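PDB 2J5A: small ribosomal subunit protein bS6 from Aquifex aeolicus, which probably binds 16S ribosomal RNA together with bS18 as a structural component of the small ribosomal subunit. Local coordinates for residues K28-Q31 and V32-F35; N75-L78 and P79-L82. All coordinates share one frame; numbering follows the deposited sequence.

Contact 1: residues K28-Q31 and V32-F35; sequences KFEQ and VKEF
Lys33 lies across one face of the Phe29 ring and turns its ammonium to Glu30, two side-chain contacts made along helix 22-38, one of the two helices packed on the four-stranded antiparallel sheet of the bS6 fold. The aromatic ring is met twice from the same side. CD of Lys33 sits 3.9 Å from the ring centroid of Phe29 in a CH-pi contact, and NZ of Lys33 hangs 4.1 Å from that centroid, 19° off the ring normal, as a cation-pi partner. Glu30 runs beside the lysine in the same direction; its chain bends at chi2 (-49°), bringing OE2 to 2.6 Å from NZ of Lys33 in a salt bridge. Glu46 of strand 41-53 offers the ammonium a second carboxylate, so the charge held over the Phe29 face is probably shared between two anions. With an alanine in place of this lysine, the Phe29 face would probably lose its aliphatic and cationic partner, and the carboxylates of Glu30 and Glu46 would be left without the cation between them. Phe29 itself stacks on Phe67 and touches Phe14 of the sheet. On the same helical turns Val32 directs CG2 to 3.3 Å from the carbonyl O of Lys28, whose ammonium pairs with Asp89 and Asp91. On the solvent side, water 1 links successive turns, lying 2.8 Å from O of Glu30 and 2.7 Å from OE1 of Glu34.

Contact 2: residues N75-L78 and P79-L82; sequences NPQL and PNEL
The ring of Pro79 follows Leu78 directly, CD of Pro79 3.4 Å from CB of Leu78, a closeness set by the peptide bond that joins them. Lacking an N-H, the proline donates no backbone hydrogen bond, which suits the first turn of a helix, where amides have no preceding helical carbonyl to reach; its ring also touches Tyr10 of strand 8-16. Asn80 comes next, its side chain alongside that of Gln77 and pointing the same way, with the two amide planes turned 69° apart. The bend at chi2 of Gln77 (-70°) sets OE1 of Gln77 3.2 Å from CB of Asn80. The backbone N of Asn80 is met by water 2, which also donates to O of Pro76 at 2.6 Å and so bridges the turn to the helix. These residues form the entry to helix 78-88: a type I beta turn runs from Asn75 to Leu78, and OD1 of Asn75 makes a capping bond, accepting from N of Gln77 at 3.2 Å with the donor above the carbonyl plane. The other end of that amide, ND2 of Asn75, donates to O of Lys39, tying the turn to the chain just beyond helix 22-38. At Glu81 the backbone N donates to O of Gln77, the approach nearly along the C=O axis. Leu82 repeats this bond one residue on, its N 2.8 Å from O of Leu78. CB of Leu82 lies 4.4 Å from CD2 of Leu78, and both leucines reach Phe71 of strand 63-73.

From the N terminus, strand 8-16 leads into helix 22-38, where contact 1 joins successive turns. Strands 41-53 and 63-73 follow before contact 2 forms the turn and first residues of helix 78-88; strand 92-100 then completes the sheet. Each contact is local and closes no long loop, and the two are in series, neither nested nor crossed. They meet where the helices pack side by side: CZ of Phe35 lies 3.8 Å from CG of Glu81, and CG1 of Val32 is 4.1 Å from CD1 of Leu82. Val32 and Leu82 also both touch strand 8-16, joining the helix pair to the sheet.

Contact 1: residues K28-Q31 and V32-F35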
ATOM      1  N   LYS A  28      -1.617   9.130  -6.460  1.00 42.34           N
ATOM      2  CA  LYS A  28      -1.032   8.585  -5.234  1.00 42.44           C
ATOM      3  C   LYS A  28      -0.764   7.072  -5.311  1.00 41.55           C
ATOM      4  O   LYS A  28       0.325   6.618  -5.005  1.00 40.79           O
ATOM      5  CB  LYS A  28      -1.934   8.867  -4.044  1.00 42.67           C
ATOM      6  CG  LYS A  28      -1.301   8.521  -2.705  1.00 44.95           C
ATOM      7  CD  LYS A  28      -0.950   9.739  -1.881  1.00 48.29           C
ATOM      8  CE  LYS A  28       0.389  10.344  -2.262  1.00 50.07           C
ATOM      9  NZ  LYS A  28       0.664  11.527  -1.362  1.00 50.12           N
ATOM     10  N   PHE A  29      -1.753   6.307  -5.733  1.00 41.34           N
ATOM     11  CA  PHE A  29      -1.582   4.872  -5.921  1.00 41.48           C
ATOM     12  C   PHE A  29      -0.451   4.523  -6.893  1.00 41.38           C
ATOM     13  O   PHE A  29       0.374   3.652  -6.597  1.00 41.02           O
ATOM     14  CB  PHE A  29      -2.886   4.256  -6.408  1.00 41.64           C
ATOM     15  CG  PHE A  29      -2.922   2.756  -6.363  1.00 42.90           C
ATOM     16  CD1 PHE A  29      -2.161   2.030  -5.436  1.00 44.48           C
ATOM     17  CD2 PHE A  29      -3.769   2.068  -7.195  1.00 43.32           C
ATOM     18  CE1 PHE A  29      -2.231   0.668  -5.381  1.00 44.05           C
ATOM     19  CE2 PHE A  29      -3.858   0.692  -7.121  1.00 44.75           C
ATOM     20  CZ  PHE A  29      -3.084  -0.004  -6.219  1.00 44.48           C
ATOM     21  N   GLU A  30      -0.420   5.191  -8.051  1.00 41.16           N
ATOM     22  CA  GLU A  30       0.656   4.987  -9.027  1.00 41.57           C
ATOM     23  C   GLU A  30       2.009   5.350  -8.424  1.00 40.86           C
ATOM     24  O   GLU A  30       2.999   4.687  -8.673  1.00 40.93           O
ATOM     25  CB  GLU A  30       0.432   5.801 -10.319  1.00 41.89           C
ATOM     26  CG  GLU A  30      -0.787   5.387 -11.174  1.00 43.83           C
ATOM     27  CD  GLU A  30      -0.886   3.893 -11.454  1.00 47.02           C
ATOM     28  OE1 GLU A  30       0.155   3.279 -11.814  1.00 51.70           O
ATOM     29  OE2 GLU A  30      -2.005   3.320 -11.321  1.00 46.60           O
ATOM     30  N   GLN A  31       2.038   6.410  -7.636  1.00 40.79           N
ATOM     31  CA  GLN A  31       3.254   6.835  -6.960  1.00 41.27           C
ATOM     32  C   GLN A  31       3.766   5.838  -5.924  1.00 40.52           C
ATOM     33  O   GLN A  31       4.972   5.681  -5.775  1.00 41.12           O
ATOM     34  CB  GLN A  31       3.050   8.204  -6.309  1.00 41.88           C
ATOM     35  CG  GLN A  31       3.151   9.335  -7.339  1.00 45.22           C
ATOM     36  CD  GLN A  31       2.742  10.702  -6.810  1.00 48.49           C
ATOM     37  OE1 GLN A  31       2.526  10.899  -5.595  1.00 50.31           O
ATOM     38  NE2 GLN A  31       2.632  11.669  -7.733  1.00 50.60           N
ATOM     39  N   VAL A  32       2.858   5.177  -5.213  1.00 39.42           N
ATOM     40  CA  VAL A  32       3.243   4.153  -4.268  1.00 38.41           C
ATOM     41  C   VAL A  32       3.818   2.945  -5.007  1.00 38.41           C
ATOM     42  O   VAL A  32       4.857   2.416  -4.625  1.00 36.60           O
ATOM     43  CB  VAL A  32       2.078   3.759  -3.366  1.00 37.98           C
ATOM     44  CG1 VAL A  32       2.432   2.489  -2.518  1.00 36.19           C
ATOM     45  CG2 VAL A  32       1.697   4.965  -2.485  1.00 37.83           C
ATOM     46  N   LYS A  33       3.143   2.539  -6.075  1.00 39.68           N
ATOM     47  CA  LYS A  33       3.602   1.430  -6.910  1.00 41.19           C
ATOM     48  C   LYS A  33       4.972   1.689  -7.516  1.00 42.25           C
ATOM     49  O   LYS A  33       5.777   0.786  -7.626  1.00 41.94           O
ATOM     50  CB  LYS A  33       2.582   1.123  -8.020  1.00 41.23           C
ATOM     51  CG  LYS A  33       1.650  -0.030  -7.676  1.00 42.70           C
ATOM     52  CD  LYS A  33       0.235   0.213  -8.091  1.00 44.92           C
ATOM     53  CE  LYS A  33       0.093   0.406  -9.579  1.00 46.65           C
ATOM     54  NZ  LYS A  33      -1.002   1.356  -9.881  1.00 47.04           N
ATOM     55  N   GLU A  34       5.236   2.929  -7.907  1.00 44.06           N
ATOM     56  CA  GLU A  34       6.493   3.242  -8.576  1.00 45.21           C
ATOM     57  C   GLU A  34       7.595   3.295  -7.529  1.00 45.44           C
ATOM     58  O   GLU A  34       8.721   2.900  -7.799  1.00 46.42           O
ATOM     59  CB  GLU A  34       6.375   4.568  -9.349  1.00 46.18           C
ATOM     60  CG  GLU A  34       7.098   4.617 -10.701  1.00 49.01           C
ATOM     61  CD  GLU A  34       6.861   3.377 -11.543  1.00 52.68           C
ATOM     62  OE1 GLU A  34       5.676   2.982 -11.699  1.00 54.62           O
ATOM     63  OE2 GLU A  34       7.869   2.791 -12.019  1.00 53.72           O
ATOM     64  N   PHE A  35       7.269   3.774  -6.330  1.00 44.88           N
ATOM     65  CA  PHE A  35       8.187   3.717  -5.200  1.00 44.55           C
ATOM     66  C   PHE A  35       8.588   2.267  -4.900  1.00 45.03           C
ATOM     67  O   PHE A  35       9.766   1.942  -4.776  1.00 44.56           O
ATOM     68  CB  PHE A  35       7.531   4.353  -3.979  1.00 44.17           C
ATOM     69  CG  PHE A  35       8.347   4.269  -2.729  1.00 43.74           C
ATOM     70  CD1 PHE A  35       9.118   5.340  -2.314  1.00 42.16           C
ATOM     71  CD2 PHE A  35       8.332   3.112  -1.944  1.00 43.39           C
ATOM     72  CE1 PHE A  35       9.860   5.255  -1.145  1.00 41.35           C
ATOM     73  CE2 PHE A  35       9.077   3.030  -0.773  1.00 41.13           C
ATOM     74  CZ  PHE A  35       9.830   4.095  -0.373  1.00 40.77           C
TER
HETATM   75  O   HOH W   1       3.006   3.263 -11.138  1.00 59.74           O

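Contact 2: residues N75-L78 and P79-L82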
ATOM      1  N   ASN A  75      14.657  -7.354  -1.389  1.00 50.44           N
ATOM      2  CA  ASN A  75      15.066  -6.246  -0.540  1.00 50.20           C
ATOM      3  C   ASN A  75      14.408  -6.317   0.833  1.00 50.58           C
ATOM      4  O   ASN A  75      13.225  -5.973   0.986  1.00 50.52           O
ATOM      5  CB  ASN A  75      14.690  -4.936  -1.222  1.00 50.48           C
ATOM      6  CG  ASN A  75      15.348  -3.736  -0.590  1.00 51.06           C
ATOM      7  OD1 ASN A  75      15.802  -3.787   0.559  1.00 52.46           O
ATOM      8  ND2 ASN A  75      15.409  -2.636  -1.345  1.00 51.28           N
ATOM      9  N   PRO A  76      15.178  -6.704   1.862  1.00 50.70           N
ATOM     10  CA  PRO A  76      14.550  -7.010   3.139  1.00 50.50           C
ATOM     11  C   PRO A  76      14.079  -5.746   3.844  1.00 50.18           C
ATOM     12  O   PRO A  76      13.264  -5.824   4.751  1.00 49.62           O
ATOM     13  CB  PRO A  76      15.691  -7.671   3.934  1.00 50.72           C
ATOM     14  CG  PRO A  76      16.907  -6.994   3.431  1.00 50.52           C
ATOM     15  CD  PRO A  76      16.650  -6.811   1.944  1.00 51.31           C
ATOM     16  N   GLN A  77      14.608  -4.599   3.429  1.00 50.15           N
ATOM     17  CA  GLN A  77      14.214  -3.312   4.010  1.00 50.57           C
ATOM     18  C   GLN A  77      13.004  -2.623   3.342  1.00 49.80           C
ATOM     19  O   GLN A  77      12.560  -1.578   3.818  1.00 50.29           O
ATOM     20  CB  GLN A  77      15.420  -2.359   4.023  1.00 50.90           C
ATOM     21  CG  GLN A  77      16.307  -2.511   5.274  1.00 52.81           C
ATOM     22  CD  GLN A  77      15.617  -2.001   6.551  1.00 54.56           C
ATOM     23  OE1 GLN A  77      15.072  -0.886   6.574  1.00 55.69           O
ATOM     24  NE2 GLN A  77      15.642  -2.813   7.609  1.00 52.95           N
ATOM     25  N   LEU A  78      12.451  -3.208   2.276  1.00 48.80           N
ATOM     26  CA  LEU A  78      11.382  -2.539   1.512  1.00 47.69           C
ATOM     27  C   LEU A  78      10.155  -2.249   2.390  1.00 46.76           C
ATOM     28  O   LEU A  78       9.619  -1.147   2.342  1.00 45.80           O
ATOM     29  CB  LEU A  78      10.987  -3.331   0.261  1.00 47.36           C
ATOM     30  CG  LEU A  78      10.747  -2.450  -0.974  1.00 47.78           C
ATOM     31  CD1 LEU A  78      10.603  -3.276  -2.245  1.00 46.68           C
ATOM     32  CD2 LEU A  78       9.531  -1.525  -0.769  1.00 47.60           C
ATOM     33  N   PRO A  79       9.720  -3.232   3.202  1.00 45.83           N
ATOM     34  CA  PRO A  79       8.592  -2.970   4.114  1.00 45.49           C
ATOM     35  C   PRO A  79       8.846  -1.846   5.124  1.00 44.98           C
ATOM     36  O   PRO A  79       7.930  -1.105   5.463  1.00 44.82           O
ATOM     37  CB  PRO A  79       8.389  -4.305   4.852  1.00 45.23           C
ATOM     38  CG  PRO A  79       9.200  -5.318   4.132  1.00 45.40           C
ATOM     39  CD  PRO A  79      10.220  -4.615   3.301  1.00 46.02           C
ATOM     40  N   ASN A  80      10.073  -1.756   5.625  1.00 44.59           N
ATOM     41  CA  ASN A  80      10.472  -0.656   6.502  1.00 44.24           C
ATOM     42  C   ASN A  80      10.394   0.679   5.758  1.00 42.52           C
ATOM     43  O   ASN A  80       9.868   1.662   6.251  1.00 41.40           O
ATOM     44  CB  ASN A  80      11.908  -0.863   6.971  1.00 44.66           C
ATOM     45  CG  ASN A  80      12.094  -0.504   8.411  1.00 48.48           C
ATOM     46  OD1 ASN A  80      11.447  -1.082   9.302  1.00 52.11           O
ATOM     47  ND2 ASN A  80      12.993   0.466   8.668  1.00 51.60           N
ATOM     48  N   GLU A  81      10.951   0.670   4.567  1.00 41.04           N
ATOM     49  CA  GLU A  81      11.013   1.829   3.708  1.00 40.86           C
ATOM     50  C   GLU A  81       9.623   2.369   3.394  1.00 39.77           C
ATOM     51  O   GLU A  81       9.371   3.563   3.494  1.00 39.03           O
ATOM     52  CB  GLU A  81      11.690   1.422   2.413  1.00 41.11           C
ATOM     53  CG  GLU A  81      12.510   2.490   1.806  1.00 45.44           C
ATOM     54  CD  GLU A  81      13.786   2.736   2.579  1.00 48.33           C
ATOM     55  OE1 GLU A  81      14.441   1.754   2.976  1.00 52.50           O
ATOM     56  OE2 GLU A  81      14.137   3.910   2.767  1.00 50.41           O
ATOM     57  N   LEU A  82       8.733   1.449   3.016  1.00 38.84           N
ATOM     58  CA  LEU A  82       7.409   1.754   2.511  1.00 38.10           C
ATOM     59  C   LEU A  82       6.605   2.325   3.653  1.00 37.73           C
ATOM     60  O   LEU A  82       5.887   3.319   3.518  1.00 37.76           O
ATOM     61  CB  LEU A  82       6.775   0.464   1.988  1.00 37.81           C
ATOM     62  CG  LEU A  82       5.468   0.492   1.239  1.00 37.74           C
ATOM     63  CD1 LEU A  82       5.425   1.575   0.159  1.00 37.42           C
ATOM     64  CD2 LEU A  82       5.251  -0.899   0.641  1.00 37.90           C
TER
HETATM   65  O   HOH W   2      11.817  -4.216   6.186  1.00 47.77           O